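PDB 6KJK: N-terminal domain of PorA (28-171) from Porphyromonas gingivalis ATCC 33277, which probably influences PorXY-SigP signalling of the type IX secretion system as the N-terminal part of a cargo protein of that system. Local coordinates for residues A[20-25]-A[129-134]; A[31-36]-A[93-98]. One frame throughout, in Å; residues are numbered along the deposited sequence.

Contact 1 (A[20-25]-A[129-134]); sequences VDITAF and INFKYK
Asn130 is held between Val20 and Ile22 by backbone bonds: its N donates to Val20 O, its O accepts from Ile22 N, and Ile22 O then takes Lys132 N at 2.8 Å. Beyond the last bridge, water 1 donates to Thr23 O and Lys132 O and accepts from Lys134 N, spanning the strands where they part. On the face carrying Asp21, the carboxylate is shared: OD2 forms a salt bridge with Lys132 NZ at 2.7 Å, the ammonium approaching from above the carboxylate plane, while OD1 receives a weak bond of 3.3 Å from Asn130 ND2. The Lys132 chain, extended beyond CG, carries NZ across to Asp21. This parallel pairing sets strand 18-22 at the margin of a mixed sheet, one layer of what is consistent with a beta-sandwich; strand 105-115 bonds to the other side of 125-133. On the inward face Ile22 CB lies 3.7 Å from Phe131 CD1, the two side chains pointing the same way, and Ile129 CG2 lies over one face of the Phe131 ring, offset toward its rim. Past the strand, with Phe25 CG placed between backbone N and carbonyl carbon (chi1 62°), the ring presents a face to Tyr133. Tyr133 turns its edge to that face, CE1 over the ring centre, with centroids 4.9 Å apart and planes at 67°; Tyr133 OH also bonds to Ser101 and, in the facing sheet, Glu32.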
ATOM      1  N   VAL A  20      -0.871  -7.669   6.039  1.00 14.08           N
ATOM      2  CA  VAL A  20       0.107  -6.982   6.866  1.00 16.36           C
ATOM      3  C   VAL A  20      -0.649  -6.044   7.784  1.00 14.91           C
ATOM      4  O   VAL A  20      -1.403  -5.171   7.307  1.00 15.46           O
ATOM      5  CB  VAL A  20       1.105  -6.180   6.012  1.00 16.05           C
ATOM      6  CG1 VAL A  20       2.001  -5.321   6.919  1.00 17.97           C
ATOM      7  CG2 VAL A  20       1.968  -7.119   5.181  1.00 14.64           C
ATOM      8  N   ASP A  21      -0.446  -6.199   9.088  1.00 14.07           N
ATOM      9  CA  ASP A  21      -1.080  -5.344  10.083  1.00 15.67           C
ATOM     10  C   ASP A  21      -0.097  -4.273  10.535  1.00 16.95           C
ATOM     11  O   ASP A  21       1.042  -4.585  10.916  1.00 21.30           O
ATOM     12  CB  ASP A  21      -1.516  -6.141  11.324  1.00 18.44           C
ATOM     13  CG  ASP A  21      -2.732  -7.022  11.091  1.00 24.02           C
ATOM     14  OD1 ASP A  21      -3.387  -6.975  10.034  1.00 22.01           O
ATOM     15  OD2 ASP A  21      -3.047  -7.806  12.022  1.00 29.26           O
ATOM     16  N   ILE A  22      -0.506  -3.028  10.458  1.00 15.03           N
ATOM     17  CA  ILE A  22       0.258  -1.887  10.924  1.00 13.32           C
ATOM     18  C   ILE A  22      -0.472  -1.373  12.159  1.00 16.53           C
ATOM     19  O   ILE A  22      -1.694  -1.187  12.120  1.00 14.76           O
ATOM     20  CB  ILE A  22       0.290  -0.797   9.837  1.00 15.17           C
ATOM     21  CG1 ILE A  22       0.949  -1.292   8.528  1.00 16.81           C
ATOM     22  CG2 ILE A  22       0.958   0.468  10.354  1.00 16.72           C
ATOM     23  CD1 ILE A  22       2.405  -1.576   8.629  1.00 15.88           C
ATOM     24  N   THR A  23       0.254  -1.182  13.258  1.00 16.52           N
ATOM     25  CA  THR A  23      -0.325  -0.675  14.493  1.00 15.81           C
ATOM     26  C   THR A  23       0.300   0.626  14.950  1.00 15.94           C
ATOM     27  O   THR A  23      -0.296   1.326  15.761  1.00 17.47           O
ATOM     28  CB  THR A  23      -0.148  -1.707  15.618  1.00 18.32           C
ATOM     29  OG1 THR A  23       1.256  -1.996  15.739  1.00 18.23           O
ATOM     30  CG2 THR A  23      -0.896  -2.984  15.320  1.00 20.48           C
ATOM     31  N   ALA A  24       1.490   0.970  14.472  1.00 16.04           N
ATOM     32  CA  ALA A  24       2.118   2.186  14.950  1.00 17.32           C
ATOM     33  C   ALA A  24       1.439   3.407  14.341  1.00 17.01           C
ATOM     34  O   ALA A  24       1.060   3.395  13.166  1.00 15.99           O
ATOM     35  CB  ALA A  24       3.607   2.189  14.596  1.00 18.37           C
ATOM     36  N   PHE A  25       1.302   4.465  15.131  1.00 16.97           N
ATOM     37  CA  PHE A  25       0.794   5.735  14.628  1.00 17.23           C
ATOM     38  C   PHE A  25       1.591   6.880  15.243  1.00 23.32           C
ATOM     39  O   PHE A  25       2.144   6.758  16.343  1.00 24.30           O
ATOM     40  CB  PHE A  25      -0.720   5.897  14.865  1.00 18.91           C
ATOM     41  CG  PHE A  25      -1.106   5.905  16.310  1.00 19.27           C
ATOM     42  CD1 PHE A  25      -1.341   4.730  16.977  1.00 17.88           C
ATOM     43  CD2 PHE A  25      -1.206   7.099  16.992  1.00 22.44           C
ATOM     44  CE1 PHE A  25      -1.689   4.737  18.321  1.00 21.01           C
ATOM     45  CE2 PHE A  25      -1.559   7.120  18.335  1.00 24.09           C
ATOM     46  CZ  PHE A  25      -1.798   5.940  18.983  1.00 22.55           C
ATOM     47  N   ILE A 129      -3.525  -4.587   3.509  1.00 11.21           N
ATOM     48  CA  ILE A 129      -2.918  -3.794   4.560  1.00 10.94           C
ATOM     49  C   ILE A 129      -4.026  -3.405   5.528  1.00 11.57           C
ATOM     50  O   ILE A 129      -5.018  -2.772   5.122  1.00 13.03           O
ATOM     51  CB  ILE A 129      -2.266  -2.540   3.971  1.00 11.85           C
ATOM     52  CG1 ILE A 129      -1.207  -2.948   2.969  1.00 11.73           C
ATOM     53  CG2 ILE A 129      -1.673  -1.651   5.072  1.00 15.65           C
ATOM     54  CD1 ILE A 129      -0.806  -1.846   2.077  1.00 14.78           C
ATOM     55  N   ASN A 130      -3.867  -3.751   6.801  1.00 12.81           N
ATOM     56  CA  ASN A 130      -4.811  -3.348   7.842  1.00 13.01           C
ATOM     57  C   ASN A 130      -4.114  -2.396   8.793  1.00 13.03           C
ATOM     58  O   ASN A 130      -3.080  -2.749   9.382  1.00 15.27           O
ATOM     59  CB  ASN A 130      -5.309  -4.551   8.642  1.00 15.88           C
ATOM     60  CG  ASN A 130      -6.173  -5.476   7.833  1.00 20.27           C
ATOM     61  OD1 ASN A 130      -6.939  -5.041   6.966  1.00 20.70           O
ATOM     62  ND2 ASN A 130      -6.057  -6.772   8.104  1.00 24.41           N
ATOM     63  N   PHE A 131      -4.622  -1.193   8.907  1.00 12.77           N
ATOM     64  CA  PHE A 131      -4.146  -0.227   9.880  1.00 12.07           C
ATOM     65  C   PHE A 131      -5.026  -0.376  11.106  1.00 12.72           C
ATOM     66  O   PHE A 131      -6.161   0.101  11.125  1.00 13.23           O
ATOM     67  CB  PHE A 131      -4.275   1.178   9.306  1.00 11.75           C
ATOM     68  CG  PHE A 131      -3.356   1.443   8.120  1.00 11.22           C
ATOM     69  CD1 PHE A 131      -2.001   1.696   8.330  1.00 13.21           C
ATOM     70  CD2 PHE A 131      -3.811   1.430   6.814  1.00 12.53           C
ATOM     71  CE1 PHE A 131      -1.134   1.955   7.270  1.00 14.23           C
ATOM     72  CE2 PHE A 131      -2.949   1.704   5.761  1.00 12.07           C
ATOM     73  CZ  PHE A 131      -1.608   1.971   5.987  1.00 11.28           C
ATOM     74  N   LYS A 132      -4.518  -1.056  12.122  1.00 12.48           N
ATOM     75  CA  LYS A 132      -5.270  -1.317  13.353  1.00 14.43           C
ATOM     76  C   LYS A 132      -4.893  -0.243  14.366  1.00 16.65           C
ATOM     77  O   LYS A 132      -3.870  -0.345  15.061  1.00 18.07           O
ATOM     78  CB  LYS A 132      -4.998  -2.724  13.864  1.00 16.27           C
ATOM     79  CG  LYS A 132      -5.499  -3.789  12.929  1.00 18.97           C
ATOM     80  CD  LYS A 132      -5.333  -5.170  13.517  1.00 28.07           C
ATOM     81  CE  LYS A 132      -5.861  -6.221  12.570  1.00 26.52           C
ATOM     82  NZ  LYS A 132      -5.577  -7.595  13.067  1.00 36.09           N
ATOM     83  N   TYR A 133      -5.714   0.796  14.435  1.00 15.76           N
ATOM     84  CA  TYR A 133      -5.498   1.931  15.320  1.00 16.07           C
ATOM     85  C   TYR A 133      -6.086   1.631  16.697  1.00 18.74           C
ATOM     86  O   TYR A 133      -7.276   1.311  16.815  1.00 19.08           O
ATOM     87  CB  TYR A 133      -6.206   3.144  14.739  1.00 17.79           C
ATOM     88  CG  TYR A 133      -6.187   4.395  15.570  1.00 17.17           C
ATOM     89  CD1 TYR A 133      -5.007   5.089  15.795  1.00 19.03           C
ATOM     90  CD2 TYR A 133      -7.378   4.908  16.114  1.00 19.16           C
ATOM     91  CE1 TYR A 133      -4.996   6.268  16.526  1.00 20.73           C
ATOM     92  CE2 TYR A 133      -7.380   6.077  16.845  1.00 19.74           C
ATOM     93  CZ  TYR A 133      -6.199   6.753  17.056  1.00 22.08           C
ATOM     94  OH  TYR A 133      -6.235   7.922  17.780  1.00 23.12           O
ATOM     95  N   LYS A 134      -5.253   1.741  17.734  1.00 19.32           N
ATOM     96  CA  LYS A 134      -5.685   1.579  19.133  1.00 19.38           C
ATOM     97  C   LYS A 134      -6.513   0.311  19.324  1.00 21.64           C
ATOM     98  O   LYS A 134      -7.611   0.328  19.891  1.00 23.82           O
ATOM     99  CB  LYS A 134      -6.413   2.823  19.649  1.00 20.94           C
ATOM    100  CG  LYS A 134      -5.547   4.055  19.700  1.00 20.32           C
ATOM    101  CD  LYS A 134      -6.248   5.255  20.327  1.00 21.94           C
ATOM    102  CE  LYS A 134      -5.306   6.447  20.423  1.00 23.70           C
ATOM    103  NZ  LYS A 134      -5.933   7.710  20.881  1.00 28.19           N
TER
HETATM  104  O   HOH W   1      -2.493   1.310  17.313  1.00 24.01           O

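Contact 2 (A[31-36]-A[93-98]); sequences TEEMKF and SLRYTF
Phe98 CG lies between its own backbone N and carbonyl carbon (chi1 52°), and the ring comes across to Glu32 and Met34; Met34 CG, anti to its carbonyl carbon (chi1 -57°), is set beside the CE2-CZ edge of that ring. Glu32 CB makes a CH-pi contact over one ring face, offset toward the rim, 3.9 Å from the Phe98 centroid. Met34 SD instead reaches the edge in the ring plane, 3.6 Å from Phe98 CZ, a Met-aromatic contact. The opposite face of the sheet is polar. There Lys35 and Arg95, a non-hydrogen-bonded pair, run side by side, with Lys35 CE over the centre of the guanidinium. At 3.2 Å from Lys35 CE to Arg95 CZ this is strained, and the exact place of the lysine end is doubtful, as is the closeness of the like charges at Lys35 NZ and Arg95 NH2. Glu33 OE1 may offset part of that charge through a long salt bridge of 3.6 Å to Arg95 NE at the guanidinium edge. Water 2 joins Arg95 NH1 to Ser93 OG. Beside them Glu33 CG packs on Thr97 CG2 at 3.7 Å. Reciprocal N-H...O pairs at Glu32-Phe98, Met34-Tyr96 and Phe36-Leu94 make this a regular antiparallel pairing. Strand 64-69 flanks 90-99 on its other side, and Thr26 bonds to Glu33; strand 125-133 of the second sheet packs on Met34, Phe36 and Leu94.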
ATOM      1  N   THR A  31      -4.370  15.059  14.255  1.00 34.18           N
ATOM      2  CA  THR A  31      -4.452  14.068  13.188  1.00 26.88           C
ATOM      3  C   THR A  31      -3.430  12.961  13.430  1.00 26.26           C
ATOM      4  O   THR A  31      -2.284  13.233  13.800  1.00 28.33           O
ATOM      5  CB  THR A  31      -4.197  14.729  11.835  1.00 29.64           C
ATOM      6  OG1 THR A  31      -5.251  15.663  11.571  1.00 30.56           O
ATOM      7  CG2 THR A  31      -4.153  13.695  10.719  1.00 28.18           C
ATOM      8  N   GLU A  32      -3.859  11.707  13.242  1.00 23.14           N
ATOM      9  CA  GLU A  32      -2.997  10.537  13.346  1.00 17.96           C
ATOM     10  C   GLU A  32      -2.504  10.138  11.963  1.00 16.62           C
ATOM     11  O   GLU A  32      -3.221  10.307  10.969  1.00 16.96           O
ATOM     12  CB  GLU A  32      -3.762   9.347  13.918  1.00 18.48           C
ATOM     13  CG  GLU A  32      -4.514   9.639  15.224  1.00 22.47           C
ATOM     14  CD  GLU A  32      -3.599   9.728  16.437  1.00 24.30           C
ATOM     15  OE1 GLU A  32      -2.423  10.104  16.278  1.00 24.81           O
ATOM     16  OE2 GLU A  32      -4.072   9.422  17.555  1.00 25.31           O
ATOM     17  N   GLU A  33      -1.305   9.572  11.907  1.00 16.58           N
ATOM     18  CA  GLU A  33      -0.773   9.031  10.660  1.00 16.73           C
ATOM     19  C   GLU A  33      -0.241   7.636  10.921  1.00 15.73           C
ATOM     20  O   GLU A  33       0.480   7.421  11.904  1.00 16.91           O
ATOM     21  CB  GLU A  33       0.328   9.913  10.067  1.00 20.98           C
ATOM     22  CG  GLU A  33       0.776   9.453   8.681  1.00 25.56           C
ATOM     23  CD  GLU A  33       1.941  10.239   8.125  1.00 36.32           C
ATOM     24  OE1 GLU A  33       3.078   9.712   8.148  1.00 39.10           O
ATOM     25  OE2 GLU A  33       1.715  11.370   7.644  1.00 45.18           O
ATOM     26  N   MET A  34      -0.607   6.688  10.062  1.00 12.86           N
ATOM     27  CA  MET A  34      -0.059   5.342  10.065  1.00 12.81           C
ATOM     28  C   MET A  34       0.533   5.083   8.693  1.00 12.39           C
ATOM     29  O   MET A  34       0.038   5.602   7.684  1.00 12.92           O
ATOM     30  CB  MET A  34      -1.149   4.317  10.382  1.00 12.78           C
ATOM     31  CG  MET A  34      -1.807   4.645  11.715  1.00 13.28           C
ATOM     32  SD  MET A  34      -3.088   3.503  12.239  1.00 13.91           S
ATOM     33  CE  MET A  34      -2.077   2.094  12.705  1.00 15.14           C
ATOM     34  N   LYS A  35       1.605   4.295   8.626  1.00 11.93           N
ATOM     35  CA  LYS A  35       2.292   4.127   7.351  1.00 11.89           C
ATOM     36  C   LYS A  35       2.701   2.690   7.116  1.00 13.41           C
ATOM     37  O   LYS A  35       3.345   2.073   7.974  1.00 15.47           O
ATOM     38  CB  LYS A  35       3.512   5.029   7.286  1.00 16.53           C
ATOM     39  CG  LYS A  35       4.285   4.916   5.995  1.00 21.80           C
ATOM     40  CD  LYS A  35       5.529   5.764   6.131  1.00 33.01           C
ATOM     41  CE  LYS A  35       5.864   6.497   4.858  1.00 43.41           C
ATOM     42  NZ  LYS A  35       7.337   6.734   4.737  1.00 46.77           N
ATOM     43  N   PHE A  36       2.370   2.174   5.941  1.00 11.07           N
ATOM     44  CA  PHE A  36       2.898   0.918   5.426  1.00 12.01           C
ATOM     45  C   PHE A  36       4.041   1.220   4.477  1.00 10.86           C
ATOM     46  O   PHE A  36       3.958   2.140   3.658  1.00 10.94           O
ATOM     47  CB  PHE A  36       1.787   0.194   4.652  1.00 11.55           C
ATOM     48  CG  PHE A  36       2.272  -0.948   3.814  1.00 10.99           C
ATOM     49  CD1 PHE A  36       2.375  -2.215   4.347  1.00 12.62           C
ATOM     50  CD2 PHE A  36       2.658  -0.765   2.506  1.00 12.12           C
ATOM     51  CE1 PHE A  36       2.831  -3.263   3.591  1.00 13.22           C
ATOM     52  CE2 PHE A  36       3.123  -1.812   1.743  1.00 14.31           C
ATOM     53  CZ  PHE A  36       3.197  -3.074   2.288  1.00 13.30           C
ATOM     54  N   SER A  93       4.844   2.879  -0.537  1.00  8.84           N
ATOM     55  CA  SER A  93       4.334   3.261   0.767  1.00  9.85           C
ATOM     56  C   SER A  93       2.872   3.661   0.671  1.00  9.65           C
ATOM     57  O   SER A  93       2.391   4.127  -0.371  1.00  9.54           O
ATOM     58  CB  SER A  93       5.137   4.360   1.440  1.00 12.49           C
ATOM     59  OG  SER A  93       5.040   5.566   0.739  1.00 14.67           O
ATOM     60  N   LEU A  94       2.169   3.492   1.781  1.00  9.38           N
ATOM     61  CA  LEU A  94       0.784   3.929   1.888  1.00  9.01           C
ATOM     62  C   LEU A  94       0.608   4.572   3.247  1.00  9.63           C
ATOM     63  O   LEU A  94       0.848   3.920   4.271  1.00 10.99           O
ATOM     64  CB  LEU A  94      -0.163   2.727   1.738  1.00  9.88           C
ATOM     65  CG  LEU A  94      -1.657   3.031   1.802  1.00 10.06           C
ATOM     66  CD1 LEU A  94      -2.067   3.910   0.643  1.00 10.93           C
ATOM     67  CD2 LEU A  94      -2.469   1.730   1.811  1.00 12.67           C
ATOM     68  N   ARG A  95       0.218   5.831   3.264  1.00 10.68           N
ATOM     69  CA  ARG A  95       0.009   6.557   4.496  1.00 10.62           C
ATOM     70  C   ARG A  95      -1.489   6.737   4.689  1.00 11.76           C
ATOM     71  O   ARG A  95      -2.209   7.122   3.754  1.00 13.68           O
ATOM     72  CB  ARG A  95       0.662   7.925   4.373  1.00 12.98           C
ATOM     73  CG  ARG A  95       2.168   7.919   4.541  1.00 20.19           C
ATOM     74  CD  ARG A  95       2.683   9.326   4.238  1.00 26.78           C
ATOM     75  NE  ARG A  95       4.057   9.596   4.665  1.00 39.61           N
ATOM     76  CZ  ARG A  95       5.123   9.442   3.886  1.00 44.15           C
ATOM     77  NH1 ARG A  95       4.985   8.978   2.647  1.00 44.75           N
ATOM     78  NH2 ARG A  95       6.336   9.726   4.352  1.00 50.84           N
ATOM     79  N   TYR A  96      -1.961   6.503   5.900  1.00 11.23           N
ATOM     80  CA  TYR A  96      -3.370   6.619   6.245  1.00 10.81           C
ATOM     81  C   TYR A  96      -3.445   7.635   7.365  1.00 11.71           C
ATOM     82  O   TYR A  96      -2.779   7.469   8.397  1.00 12.80           O
ATOM     83  CB  TYR A  96      -3.870   5.254   6.700  1.00 11.27           C
ATOM     84  CG  TYR A  96      -5.306   5.213   7.195  1.00 10.32           C
ATOM     85  CD1 TYR A  96      -6.334   5.928   6.573  1.00 12.04           C
ATOM     86  CD2 TYR A  96      -5.614   4.455   8.289  1.00 10.76           C
ATOM     87  CE1 TYR A  96      -7.622   5.873   7.057  1.00 11.42           C
ATOM     88  CE2 TYR A  96      -6.917   4.386   8.789  1.00 11.78           C
ATOM     89  CZ  TYR A  96      -7.922   5.100   8.147  1.00 11.34           C
ATOM     90  OH  TYR A  96      -9.248   5.069   8.583  1.00 13.00           O
ATOM     91  N   THR A  97      -4.236   8.692   7.176  1.00 12.18           N
ATOM     92  CA  THR A  97      -4.317   9.778   8.140  1.00 13.75           C
ATOM     93  C   THR A  97      -5.776   9.975   8.516  1.00 15.96           C
ATOM     94  O   THR A  97      -6.668   9.793   7.686  1.00 14.18           O
ATOM     95  CB  THR A  97      -3.764  11.056   7.555  1.00 17.04           C
ATOM     96  OG1 THR A  97      -4.415  11.327   6.325  1.00 22.87           O
ATOM     97  CG2 THR A  97      -2.300  10.906   7.270  1.00 16.98           C
ATOM     98  N   PHE A  98      -6.029  10.310   9.772  1.00 16.05           N
ATOM     99  CA  PHE A  98      -7.402  10.333  10.267  1.00 15.95           C
ATOM    100  C   PHE A  98      -7.410  11.020  11.622  1.00 17.62           C
ATOM    101  O   PHE A  98      -6.354  11.227  12.219  1.00 18.48           O
ATOM    102  CB  PHE A  98      -7.989   8.911  10.387  1.00 14.93           C
ATOM    103  CG  PHE A  98      -7.102   7.968  11.170  1.00 14.72           C
ATOM    104  CD1 PHE A  98      -7.231   7.843  12.551  1.00 16.81           C
ATOM    105  CD2 PHE A  98      -6.128   7.231  10.529  1.00 15.42           C
ATOM    106  CE1 PHE A  98      -6.387   7.011  13.266  1.00 16.88           C
ATOM    107  CE2 PHE A  98      -5.281   6.389  11.229  1.00 15.41           C
ATOM    108  CZ  PHE A  98      -5.402   6.278  12.597  1.00 17.71           C
TER
HETATM  109  O   HOH W   2       7.091   7.098   1.273  1.00 33.98           O

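From the N terminus, strand 18-22 comes early, and its partner 125-133 is the last strand, so contact 1 closes a loop holding most of the domain. The chain passes from residues 20-25 through strand 26-28 into 31-36, which begins the inner loop; after strands 48-58, 64-69 and 83-85, contact 2 closes it at 93-98. Contact 2 is thus nested inside contact 1. Contact 1 belongs to the mixed sheet and contact 2 to the antiparallel one, and the two sheets pack face to face here. Tyr133 and Glu32 join them, while Met34 CE packs against Ile22 O and Ala24 O.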